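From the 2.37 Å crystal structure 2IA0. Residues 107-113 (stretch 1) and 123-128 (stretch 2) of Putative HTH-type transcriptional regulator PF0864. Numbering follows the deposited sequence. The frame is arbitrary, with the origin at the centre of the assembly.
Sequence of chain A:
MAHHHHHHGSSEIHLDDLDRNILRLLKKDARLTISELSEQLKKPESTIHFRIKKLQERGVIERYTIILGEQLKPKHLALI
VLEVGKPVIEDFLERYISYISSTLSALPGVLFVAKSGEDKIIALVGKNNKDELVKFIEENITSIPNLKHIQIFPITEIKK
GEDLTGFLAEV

Stretch 1, residues 107-113: LPGVLFV
Stretch 2, residues 123-128: ALVGKN

Stretch 1 begins with a type II beta turn from L107 to V110, closed by a 3.3 Å hydrogen bond from V110 N to L107 O. P108 has phi/psi -59/133 and a C-gamma exo ring; G109 has 94/-17. V110 to V113 then form a strand that runs antiparallel to strand 123-127. The strand axes make an angle of 173° and approach to 4.5 Å.

V110 pairs with V125 (CA to CA 4.7 Å) and V113 with A123 (CA to CA 4.5 Å), both as non-hydrogen-bonded pairs. Between them the register shifts by one residue, a beta bulge. Two residues, L111 (-85/-24) and F112 (150/94), thus lie opposite L124 alone. V110 is at -81/117 and V113 at -135/130. The partner strand is regular: A123 -132/146, L124 -113/122, V125 -120/131, G126 -114/130, K127 -135/-180.

Three backbone hydrogen bonds join the strands. G126 N donates to G109 O at 2.9 Å, nearly straight at 172°. L111 N donates to L124 O at 2.7 Å. L124 N donates to F112 O at 2.8 Å. At the bulge the N and O of L124 bond to two successive residues, F112 and L111, where a regular antiparallel pair would use one. F112 O also receives a CA-H...O contact from A123 CA at 3.0 Å, and G109 O one from V125 CA at 3.5 Å.

V110, V113, A123 and V125 point to one face of the sheet. Both V110 and V125 are t, and V110 CG2 lies 4.1 Å from V125 CG2. V113, also t, places V113 CG2 4.4 Å from A123 CB; the small alanine and the branched valines are all buried.

L124 (chi1 t, chi2 p) is the residue most covered by the other stretch. L124 CB meets F112 CB at 3.7 Å, and L124 CD2 meets L111 CB at 4.3 Å. L111 points toward stretch 2 with chi1 -94° and chi2 16°, both between wells. L111 CD2 lies 3.9 Å from G126 N; a CB on G126 would sit tightly against that methyl. F112 has chi1 -147° and chi2 89°, and L124 N lies at its ring edge.

G109 suits its place because its backbone angles call for glycine, and a CB would clash with G126 O and K127 CE. K127 (m, m, t, t) starts sideways, but its end comes nearer. K127 NZ donates a hydrogen bond to P108 O at 3.1 Å, tying the turn to the end of the partner strand. The contact buries 419 Å² between the stretches, both sides summed.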

# COMPACT_ATOMS: atom_id res chain seq x y z
N LEU A 107 9.18 3.39 -14.37
CA LEU A 107 9.15 2.05 -14.92
C LEU A 107 7.82 1.33 -14.67
O LEU A 107 7.26 1.42 -13.56
CB LEU A 107 10.31 1.20 -14.39
CG LEU A 107 11.76 1.54 -14.74
CD1 LEU A 107 12.71 0.66 -13.94
CD2 LEU A 107 12.08 1.46 -16.27
N PRO A 108 7.33 0.60 -15.70
CA PRO A 108 6.16 -0.28 -15.59
C PRO A 108 6.38 -1.37 -14.54
O PRO A 108 7.44 -2.01 -14.51
CB PRO A 108 6.09 -0.93 -16.98
CG PRO A 108 6.78 0.06 -17.89
CD PRO A 108 7.89 0.61 -17.07
N GLY A 109 5.39 -1.56 -13.68
CA GLY A 109 5.51 -2.56 -12.63
C GLY A 109 6.01 -2.05 -11.30
O GLY A 109 5.85 -2.70 -10.29
N VAL A 110 6.61 -0.87 -11.29
CA VAL A 110 7.15 -0.32 -10.05
C VAL A 110 6.04 0.33 -9.22
O VAL A 110 5.42 1.31 -9.64
CB VAL A 110 8.33 0.64 -10.34
CG1 VAL A 110 8.72 1.39 -9.09
CG2 VAL A 110 9.50 -0.14 -10.90
N LEU A 111 5.81 -0.22 -8.03
CA LEU A 111 4.56 0.01 -7.29
C LEU A 111 4.54 1.28 -6.43
O LEU A 111 3.46 1.79 -6.16
CB LEU A 111 3.98 -1.28 -6.69
CG LEU A 111 2.91 -2.03 -7.52
CD1 LEU A 111 2.77 -1.66 -9.02
CD2 LEU A 111 3.12 -3.49 -7.37
N PHE A 112 5.64 1.85 -5.97
CA PHE A 112 6.36 1.73 -4.70
C PHE A 112 7.85 1.92 -4.67
O PHE A 112 8.62 1.00 -4.90
CB PHE A 112 5.80 0.89 -3.54
CG PHE A 112 6.17 1.47 -2.17
CD1 PHE A 112 5.34 2.43 -1.57
CD2 PHE A 112 7.38 1.11 -1.54
CE1 PHE A 112 5.69 2.99 -0.34
CE2 PHE A 112 7.74 1.66 -0.28
CZ PHE A 112 6.90 2.61 0.32
N VAL A 113 8.24 3.17 -4.38
CA VAL A 113 9.65 3.58 -4.23
C VAL A 113 9.79 4.45 -2.99
O VAL A 113 9.00 5.38 -2.77
CB VAL A 113 10.21 4.30 -5.51
CG1 VAL A 113 11.67 4.73 -5.31
CG2 VAL A 113 10.07 3.40 -6.79
N ALA A 123 12.05 -0.59 -3.13
CA ALA A 123 11.05 -0.65 -4.21
C ALA A 123 10.18 -1.89 -4.14
O ALA A 123 10.63 -2.95 -3.76
CB ALA A 123 11.70 -0.55 -5.59
N LEU A 124 8.92 -1.74 -4.53
CA LEU A 124 8.03 -2.86 -4.65
C LEU A 124 7.70 -3.04 -6.13
O LEU A 124 7.20 -2.13 -6.80
CB LEU A 124 6.79 -2.67 -3.79
CG LEU A 124 6.06 -3.97 -3.48
CD1 LEU A 124 6.70 -4.74 -2.28
CD2 LEU A 124 4.58 -3.70 -3.22
N VAL A 125 8.01 -4.22 -6.65
CA VAL A 125 7.82 -4.49 -8.07
C VAL A 125 6.86 -5.67 -8.33
O VAL A 125 7.00 -6.75 -7.74
CB VAL A 125 9.20 -4.68 -8.79
CG1 VAL A 125 9.01 -4.88 -10.29
CG2 VAL A 125 10.11 -3.44 -8.55
N GLY A 126 5.91 -5.43 -9.22
CA GLY A 126 5.01 -6.47 -9.68
C GLY A 126 5.15 -6.85 -11.15
O GLY A 126 5.17 -5.99 -12.04
N LYS A 127 5.27 -8.14 -11.40
CA LYS A 127 5.24 -8.67 -12.76
C LYS A 127 4.33 -9.88 -12.77
O LYS A 127 3.78 -10.26 -11.74
CB LYS A 127 6.63 -9.05 -13.27
CG LYS A 127 7.66 -7.92 -13.26
CD LYS A 127 7.44 -7.00 -14.41
CE LYS A 127 8.17 -5.69 -14.21
NZ LYS A 127 7.97 -4.92 -15.46
N ASN A 128 4.20 -10.48 -13.94
CA ASN A 128 3.32 -11.63 -14.09
C ASN A 128 4.01 -13.00 -14.00
O ASN A 128 3.35 -13.97 -13.65
CB ASN A 128 2.45 -11.46 -15.34
CG ASN A 128 1.41 -10.33 -15.16
OD1 ASN A 128 0.92 -10.06 -14.04
ND2 ASN A 128 1.06 -9.67 -16.26